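PDB 2OYA: macrophage receptor MARCO from Mus musculus, which serves as a macrophage scavenger receptor, its cysteine-rich domain recognising ligands through a basic and an acidic cluster on its surface. Local coordinates for residues A[48-59]-A[94-102]; A[34-45]-A[69-79]. One frame throughout, in Å; residues are numbered along the deposited sequence.

Contact 1: residues A[48-59]-A[94-102]; sequences YSRGRALSSYGG and NEDAGVECS
R52 and E100 face each other as a hydrogen-bonded pair of the antiparallel strands 51-54 and 98-101, and their side chains run side by side in the same direction. At their ends R52 NH2 donates to E100 OE2 over 3.1 Å; the oxygen lies close to the guanidinium plane, whereas the nitrogen stands above the carboxylate plane, the two planes being 57° apart. E100 reaches this place with CG anti to its backbone N (chi1 -177°) and an extended chain, while R52 bends at chi3 to turn its head across. A water joins the same OE2 to R50 NH2, a second positive charge beyond salt-bridge range.

Beneath the salt bridge, R52 N donates to E100 O (2.9 Å) and E100 N returns a bond to R52 O. L54 and G98 pair likewise, G98 N reaching L54 O at 2.8 Å. G98, with no side chain, lets the Y57 ring and L54 CB pack close against the strand. Past the strand end, G58 N donates to D96 O in a nearly straight bond, 2.9 Å long.

At the other end S49 and R50 both oppose S102, a classic beta bulge. Here C101 CB sits over one face of the Y48 ring, 3.7 Å from its centroid, a CH-pi contact suited to the flat ring of tyrosine; C101 is tied to C43 by a disulfide, and Y48 OH bonds to N14. With R52 salt-bridged and R50 joined through water, E100 is probably ionised and would partly balance both positive charges.

Contact 2: residues A[34-45]-A[69-79]; sequences WDNNDATVFCRM and VNCRGTENSLW
D38 and C71 provide the polar link between the start of helix 36-45 and the long loop 69-79: C71 N donates to D38 OD1 over 2.7 Å, nearly along the C-O axis of the carboxylate. The other oxygen, OD2, accepts from D35 N, and D35 OD2 in turn takes D38 N, so that the two aspartates make a capping box. One short acid thus serves both helix and loop.

The second polar grip is that of R44. Its NH1 donates to E75 O (2.6 Å) and to G73 O (2.9 Å), and NH2 adds a longer bond to G73 O; both oxygens lie near the guanidinium plane. A bend at chi3 (-62°) turns the head to these carbonyls, and a long side chain with several coplanar N-H groups suits the two oxygens, G73 O and E75 O. The loop is braced from within by E75, whose carboxylate takes R72 N and G73 N, each on a syn lone pair.

In the scavenger receptor cysteine-rich fold the single helix is thus covered by a disulfide-bearing loop, C71 being bonded to C81.

Apolar contacts accompany these polar grips. V41, a compact branched residue, spreads its methyls, CG2 against C71 CB (3.8 Å) and CG1 packed against L78 CD2. L78 CD1 meets the edge of the F42 ring at CD1, 3.8 Å away, and V69 CB lies at the edge of the W34 indole, whose NE1 bonds to G98 O.

M45 makes two contacts at the far end of the interface: SD accepts a weak but straight bond from L78 N (3.5 Å, 169°), and the methyl CE lies 3.8 Å from W79 CZ3.

Overall arrangement
Contacts 1 and 2 have centres 11 Å apart and meet directly through helix 36-45, which packs against strands 51-54 and 98-101 as well as the loop 69-79. The disulfide between C43 SG of contact 2 and C101 SG of contact 1, 2.0 Å long, is the covalent link; some way along the helix from it, A53 N probably donates a hydrogen bond to N36 OD1 (2.9 Å). The segments alternate along the chain (34-45, 48-59, 69-79, 94-102), so neither contact is nested within the other. Of the two, contact 1 lies near a bound sulfate, about 5 Å from the side chain of N94; the ion probably comes from the crystallisation liquor.

Contact 1: residues A[48-59]-A[94-102]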
# COMPACT_ATOMS: atom_id res chain seq x y z
N TYR A 48 -3.81 7.64 -8.19
CA TYR A 48 -4.72 8.42 -7.35
C TYR A 48 -3.99 9.62 -6.77
O TYR A 48 -2.77 9.66 -6.77
CB TYR A 48 -5.32 7.54 -6.23
CG TYR A 48 -6.14 6.40 -6.75
CD1 TYR A 48 -5.59 5.14 -6.92
CD2 TYR A 48 -7.49 6.59 -7.08
CE1 TYR A 48 -6.37 4.08 -7.42
CE2 TYR A 48 -8.27 5.55 -7.56
CZ TYR A 48 -7.71 4.30 -7.74
OH TYR A 48 -8.51 3.29 -8.23
N SER A 49 -4.73 10.60 -6.27
CA SER A 49 -4.08 11.76 -5.70
C SER A 49 -3.99 11.79 -4.17
O SER A 49 -3.22 12.57 -3.61
CB SER A 49 -4.69 13.05 -6.21
OG SER A 49 -5.99 13.24 -5.68
N ARG A 50 -4.80 10.98 -3.50
CA ARG A 50 -4.74 10.92 -2.05
C ARG A 50 -4.97 9.50 -1.58
O ARG A 50 -5.68 8.74 -2.22
CB ARG A 50 -5.77 11.86 -1.41
CG ARG A 50 -5.57 12.03 0.09
CD ARG A 50 -6.70 12.82 0.72
NE ARG A 50 -7.94 12.05 0.83
CZ ARG A 50 -9.10 12.61 1.15
NH1 ARG A 50 -9.14 13.90 1.37
NH2 ARG A 50 -10.21 11.87 1.24
N GLY A 51 -4.34 9.16 -0.46
CA GLY A 51 -4.60 7.89 0.21
C GLY A 51 -4.88 8.17 1.68
O GLY A 51 -4.27 9.06 2.28
N ARG A 52 -5.81 7.43 2.25
CA ARG A 52 -6.00 7.39 3.70
C ARG A 52 -5.61 6.02 4.21
O ARG A 52 -5.97 5.00 3.62
CB ARG A 52 -7.44 7.71 4.08
CG ARG A 52 -7.80 9.19 3.82
CD ARG A 52 -9.25 9.46 4.11
NE ARG A 52 -9.54 9.08 5.49
CZ ARG A 52 -10.31 8.06 5.86
NH1 ARG A 52 -10.48 7.80 7.14
NH2 ARG A 52 -10.91 7.30 4.95
N ALA A 53 -4.85 5.99 5.30
CA ALA A 53 -4.40 4.75 5.90
C ALA A 53 -5.53 4.06 6.66
O ALA A 53 -6.23 4.69 7.45
CB ALA A 53 -3.23 5.01 6.85
N LEU A 54 -5.68 2.77 6.40
CA LEU A 54 -6.63 1.94 7.15
C LEU A 54 -5.83 0.96 7.99
O LEU A 54 -5.13 0.08 7.46
CB LEU A 54 -7.61 1.21 6.22
CG LEU A 54 -8.34 2.06 5.18
CD1 LEU A 54 -9.16 1.15 4.25
CD2 LEU A 54 -9.20 3.14 5.82
N SER A 55 -5.94 1.10 9.30
CA SER A 55 -5.17 0.25 10.21
C SER A 55 -5.83 -1.12 10.32
O SER A 55 -7.06 -1.23 10.30
CB SER A 55 -5.08 0.93 11.58
OG SER A 55 -4.41 0.11 12.53
N SER A 56 -5.01 -2.17 10.38
CA SER A 56 -5.51 -3.54 10.63
C SER A 56 -6.66 -3.93 9.71
O SER A 56 -7.69 -4.48 10.14
CB SER A 56 -5.82 -3.73 12.12
OG SER A 56 -4.62 -3.55 12.89
N TYR A 57 -6.48 -3.63 8.42
CA TYR A 57 -7.47 -4.04 7.44
C TYR A 57 -7.53 -5.56 7.44
O TYR A 57 -8.62 -6.17 7.35
CB TYR A 57 -7.07 -3.52 6.05
CG TYR A 57 -8.17 -3.69 5.07
CD1 TYR A 57 -9.07 -2.65 4.82
CD2 TYR A 57 -8.35 -4.90 4.38
CE1 TYR A 57 -10.11 -2.80 3.93
CE2 TYR A 57 -9.40 -5.07 3.49
CZ TYR A 57 -10.27 -4.02 3.26
OH TYR A 57 -11.30 -4.15 2.36
N GLY A 58 -6.35 -6.16 7.53
CA GLY A 58 -6.18 -7.61 7.63
C GLY A 58 -6.45 -8.38 6.35
O GLY A 58 -6.67 -7.80 5.24
N GLY A 59 -6.43 -9.71 6.49
CA GLY A 59 -6.93 -10.59 5.45
C GLY A 59 -5.96 -11.11 4.41
O GLY A 59 -6.36 -11.90 3.56
N ASN A 94 -3.38 -10.27 10.45
CA ASN A 94 -4.42 -9.42 11.08
C ASN A 94 -4.04 -7.93 11.11
O ASN A 94 -4.92 -7.06 11.23
CB ASN A 94 -4.76 -9.92 12.49
CG ASN A 94 -5.84 -11.00 12.51
OD1 ASN A 94 -6.63 -11.14 11.56
ND2 ASN A 94 -5.87 -11.80 13.57
N GLU A 95 -2.75 -7.64 11.02
CA GLU A 95 -2.22 -6.27 11.09
C GLU A 95 -1.99 -5.69 9.69
O GLU A 95 -1.40 -4.61 9.58
CB GLU A 95 -0.90 -6.24 11.87
CG GLU A 95 -1.01 -6.85 13.28
CD GLU A 95 0.31 -6.92 13.99
OE1 GLU A 95 1.04 -7.90 13.78
OE2 GLU A 95 0.62 -5.99 14.78
N ASP A 96 -2.41 -6.41 8.65
CA ASP A 96 -2.18 -5.94 7.27
C ASP A 96 -2.83 -4.59 7.05
O ASP A 96 -4.01 -4.41 7.35
CB ASP A 96 -2.69 -6.90 6.19
CG ASP A 96 -1.84 -8.18 6.05
OD1 ASP A 96 -0.67 -8.21 6.48
OD2 ASP A 96 -2.38 -9.14 5.48
N ALA A 97 -2.03 -3.65 6.54
CA ALA A 97 -2.46 -2.29 6.30
C ALA A 97 -3.39 -2.22 5.08
O ALA A 97 -3.22 -2.96 4.11
CB ALA A 97 -1.24 -1.41 6.07
N GLY A 98 -4.36 -1.32 5.15
CA GLY A 98 -5.19 -1.02 3.99
C GLY A 98 -5.12 0.46 3.60
O GLY A 98 -4.47 1.27 4.27
N VAL A 99 -5.80 0.77 2.51
CA VAL A 99 -5.83 2.13 1.98
C VAL A 99 -7.23 2.43 1.47
O VAL A 99 -7.94 1.52 1.02
CB VAL A 99 -4.81 2.34 0.81
CG1 VAL A 99 -3.38 2.20 1.30
CG2 VAL A 99 -5.09 1.39 -0.37
N GLU A 100 -7.62 3.70 1.55
CA GLU A 100 -8.73 4.25 0.78
C GLU A 100 -8.09 5.28 -0.17
O GLU A 100 -7.65 6.34 0.28
CB GLU A 100 -9.76 4.94 1.69
CG GLU A 100 -10.99 5.46 0.91
CD GLU A 100 -11.87 6.39 1.73
OE1 GLU A 100 -12.95 5.96 2.17
OE2 GLU A 100 -11.46 7.55 1.96
N CYS A 101 -7.97 4.92 -1.44
CA CYS A 101 -7.41 5.82 -2.45
C CYS A 101 -8.52 6.59 -3.12
O CYS A 101 -9.59 6.04 -3.37
CB CYS A 101 -6.66 5.03 -3.54
SG CYS A 101 -5.32 3.97 -2.96
N SER A 102 -8.25 7.85 -3.45
CA SER A 102 -9.22 8.67 -4.19
C SER A 102 -8.48 9.72 -5.01
O SER A 102 -7.29 9.93 -4.81
CB SER A 102 -10.21 9.33 -3.22
OG SER A 102 -9.54 10.26 -2.39
OXT SER A 102 -9.07 10.35 -5.90
O HOH W 1 -7.84 12.35 -7.29
O HOH W 2 -8.66 9.00 0.00
O HOH W 3 -11.54 9.52 0.02
O HOH W 4 -7.58 -7.21 11.07
O HOH W 5 -6.35 -11.39 8.75

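Contact 2: residues A[34-45]-A[69-79]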
# COMPACT_ATOMS: atom_id res chain seq x y z
N TRP A 34 1.99 2.89 9.75
CA TRP A 34 1.34 3.11 8.46
C TRP A 34 0.40 4.29 8.61
O TRP A 34 -0.54 4.25 9.41
CB TRP A 34 0.59 1.86 8.02
CG TRP A 34 -0.09 1.95 6.69
CD1 TRP A 34 -1.44 2.06 6.45
CD2 TRP A 34 0.54 1.88 5.40
NE1 TRP A 34 -1.68 2.07 5.09
CE2 TRP A 34 -0.49 1.96 4.43
CE3 TRP A 34 1.88 1.76 4.98
CZ2 TRP A 34 -0.22 1.94 3.05
CZ3 TRP A 34 2.15 1.73 3.60
CH2 TRP A 34 1.10 1.83 2.65
N ASP A 35 0.67 5.37 7.88
CA ASP A 35 -0.10 6.60 8.07
C ASP A 35 -0.59 7.19 6.73
O ASP A 35 -0.37 6.60 5.69
CB ASP A 35 0.68 7.60 8.95
CG ASP A 35 1.92 8.15 8.28
OD1 ASP A 35 2.73 8.80 8.99
OD2 ASP A 35 2.10 7.95 7.05
N ASN A 36 -1.27 8.34 6.78
CA ASN A 36 -1.82 8.95 5.55
C ASN A 36 -0.76 9.28 4.51
O ASN A 36 -1.03 9.23 3.30
CB ASN A 36 -2.67 10.17 5.89
CG ASN A 36 -4.02 9.80 6.54
OD1 ASN A 36 -4.51 8.68 6.38
ND2 ASN A 36 -4.60 10.74 7.28
N ASN A 37 0.44 9.62 4.97
CA ASN A 37 1.56 9.94 4.06
C ASN A 37 1.96 8.69 3.29
O ASN A 37 2.13 8.74 2.07
CB ASN A 37 2.76 10.51 4.82
CG ASN A 37 2.53 11.94 5.29
OD1 ASN A 37 1.74 12.68 4.72
ND2 ASN A 37 3.22 12.32 6.36
N ASP A 38 2.06 7.57 4.01
CA ASP A 38 2.36 6.28 3.37
C ASP A 38 1.26 5.88 2.39
O ASP A 38 1.54 5.44 1.26
CB ASP A 38 2.47 5.21 4.44
CG ASP A 38 3.54 5.51 5.45
OD1 ASP A 38 4.57 6.09 5.05
OD2 ASP A 38 3.35 5.18 6.64
N ALA A 39 0.01 6.01 2.84
CA ALA A 39 -1.17 5.69 2.03
C ALA A 39 -1.20 6.52 0.74
O ALA A 39 -1.53 6.01 -0.34
CB ALA A 39 -2.45 5.93 2.84
N THR A 40 -0.88 7.81 0.86
CA THR A 40 -0.85 8.72 -0.29
C THR A 40 0.24 8.28 -1.28
O THR A 40 0.01 8.28 -2.49
CB THR A 40 -0.68 10.19 0.15
OG1 THR A 40 -1.84 10.57 0.91
CG2 THR A 40 -0.53 11.15 -1.04
N VAL A 41 1.41 7.90 -0.78
CA VAL A 41 2.46 7.41 -1.69
C VAL A 41 2.00 6.14 -2.41
O VAL A 41 2.12 6.04 -3.64
CB VAL A 41 3.82 7.21 -1.00
CG1 VAL A 41 4.82 6.59 -1.98
CG2 VAL A 41 4.33 8.54 -0.49
N PHE A 42 1.45 5.20 -1.65
CA PHE A 42 0.96 3.95 -2.24
C PHE A 42 -0.09 4.25 -3.30
O PHE A 42 -0.00 3.74 -4.42
CB PHE A 42 0.38 3.04 -1.14
CG PHE A 42 -0.23 1.77 -1.65
CD1 PHE A 42 0.51 0.59 -1.67
CD2 PHE A 42 -1.56 1.74 -2.11
CE1 PHE A 42 -0.06 -0.61 -2.15
CE2 PHE A 42 -2.13 0.56 -2.60
CZ PHE A 42 -1.37 -0.62 -2.62
N CYS A 43 -1.08 5.07 -2.96
CA CYS A 43 -2.17 5.40 -3.88
C CYS A 43 -1.70 6.16 -5.13
O CYS A 43 -2.21 5.93 -6.23
CB CYS A 43 -3.27 6.17 -3.15
SG CYS A 43 -4.12 5.18 -1.88
N ARG A 44 -0.72 7.05 -4.96
CA ARG A 44 -0.09 7.78 -6.07
C ARG A 44 0.49 6.82 -7.10
O ARG A 44 0.39 7.06 -8.33
CB ARG A 44 1.00 8.69 -5.51
CG ARG A 44 1.88 9.43 -6.52
CD ARG A 44 2.84 10.35 -5.76
NE ARG A 44 2.14 11.39 -4.99
CZ ARG A 44 2.54 11.82 -3.80
NH1 ARG A 44 3.61 11.28 -3.22
NH2 ARG A 44 1.85 12.77 -3.18
N MET A 45 1.06 5.71 -6.63
CA MET A 45 1.61 4.70 -7.54
C MET A 45 0.55 4.15 -8.49
O MET A 45 0.86 3.80 -9.65
CB MET A 45 2.26 3.57 -6.75
CG MET A 45 3.49 4.01 -5.97
SD MET A 45 4.16 2.66 -5.00
CE MET A 45 4.83 1.58 -6.29
N VAL A 69 6.82 1.48 7.60
CA VAL A 69 6.94 2.41 6.48
C VAL A 69 6.80 3.84 7.00
O VAL A 69 5.85 4.16 7.72
CB VAL A 69 5.88 2.12 5.39
CG1 VAL A 69 6.07 3.05 4.18
CG2 VAL A 69 5.96 0.64 4.94
N ASN A 70 7.77 4.69 6.63
CA ASN A 70 7.78 6.08 7.07
C ASN A 70 8.06 7.04 5.91
O ASN A 70 9.11 7.67 5.86
CB ASN A 70 8.81 6.27 8.19
CG ASN A 70 8.26 5.87 9.54
OD1 ASN A 70 7.52 6.63 10.17
ND2 ASN A 70 8.62 4.67 10.00
N CYS A 71 7.10 7.14 5.00
CA CYS A 71 7.21 8.04 3.84
C CYS A 71 7.06 9.48 4.31
O CYS A 71 6.34 9.75 5.29
CB CYS A 71 6.10 7.77 2.83
SG CYS A 71 6.09 6.10 2.12
N ARG A 72 7.72 10.38 3.59
CA ARG A 72 7.52 11.82 3.77
C ARG A 72 6.15 12.22 3.24
O ARG A 72 5.53 13.16 3.74
CB ARG A 72 8.61 12.61 3.04
CG ARG A 72 10.02 12.42 3.59
CD ARG A 72 11.07 13.07 2.68
NE ARG A 72 11.34 12.34 1.43
CZ ARG A 72 12.08 11.23 1.34
NH1 ARG A 72 12.62 10.68 2.43
NH2 ARG A 72 12.27 10.65 0.16
N GLY A 73 5.67 11.49 2.22
CA GLY A 73 4.37 11.75 1.63
C GLY A 73 4.49 12.26 0.21
O GLY A 73 3.50 12.26 -0.54
N THR A 74 5.70 12.66 -0.15
CA THR A 74 5.98 13.28 -1.44
C THR A 74 6.68 12.32 -2.42
O THR A 74 6.91 12.69 -3.58
CB THR A 74 6.88 14.51 -1.24
OG1 THR A 74 8.07 14.10 -0.56
CG2 THR A 74 6.16 15.59 -0.42
N GLU A 75 7.00 11.11 -1.96
CA GLU A 75 7.67 10.11 -2.81
C GLU A 75 6.76 9.64 -3.96
O GLU A 75 5.53 9.63 -3.82
CB GLU A 75 8.14 8.90 -1.97
CG GLU A 75 9.17 9.20 -0.87
CD GLU A 75 8.54 9.65 0.46
OE1 GLU A 75 7.36 10.03 0.50
OE2 GLU A 75 9.23 9.62 1.49
N ASN A 76 7.36 9.28 -5.09
CA ASN A 76 6.60 8.74 -6.23
C ASN A 76 6.38 7.25 -6.09
O ASN A 76 5.55 6.68 -6.79
CB ASN A 76 7.29 9.05 -7.56
CG ASN A 76 7.42 10.54 -7.81
OD1 ASN A 76 8.52 11.04 -8.06
ND2 ASN A 76 6.30 11.26 -7.72
N SER A 77 7.11 6.65 -5.16
CA SER A 77 7.11 5.22 -4.97
C SER A 77 7.40 4.86 -3.51
O SER A 77 8.19 5.54 -2.83
CB SER A 77 8.21 4.63 -5.87
OG SER A 77 8.48 3.28 -5.56
N LEU A 78 6.79 3.78 -3.02
CA LEU A 78 7.14 3.23 -1.69
C LEU A 78 8.59 2.78 -1.63
O LEU A 78 9.19 2.69 -0.55
CB LEU A 78 6.26 2.04 -1.32
CG LEU A 78 4.82 2.30 -0.86
CD1 LEU A 78 4.15 0.97 -0.49
CD2 LEU A 78 4.78 3.26 0.31
N TRP A 79 9.15 2.47 -2.80
CA TRP A 79 10.54 2.06 -2.87
C TRP A 79 11.45 3.21 -2.41
O TRP A 79 12.54 2.98 -1.89
CB TRP A 79 10.90 1.56 -4.28
CG TRP A 79 10.63 0.07 -4.54
CD1 TRP A 79 11.57 -0.90 -4.77
CD2 TRP A 79 9.35 -0.59 -4.64
NE1 TRP A 79 10.96 -2.12 -5.00
CE2 TRP A 79 9.60 -1.96 -4.91
CE3 TRP A 79 8.01 -0.16 -4.51
CZ2 TRP A 79 8.57 -2.91 -5.07
CZ3 TRP A 79 6.98 -1.11 -4.66
CH2 TRP A 79 7.28 -2.47 -4.94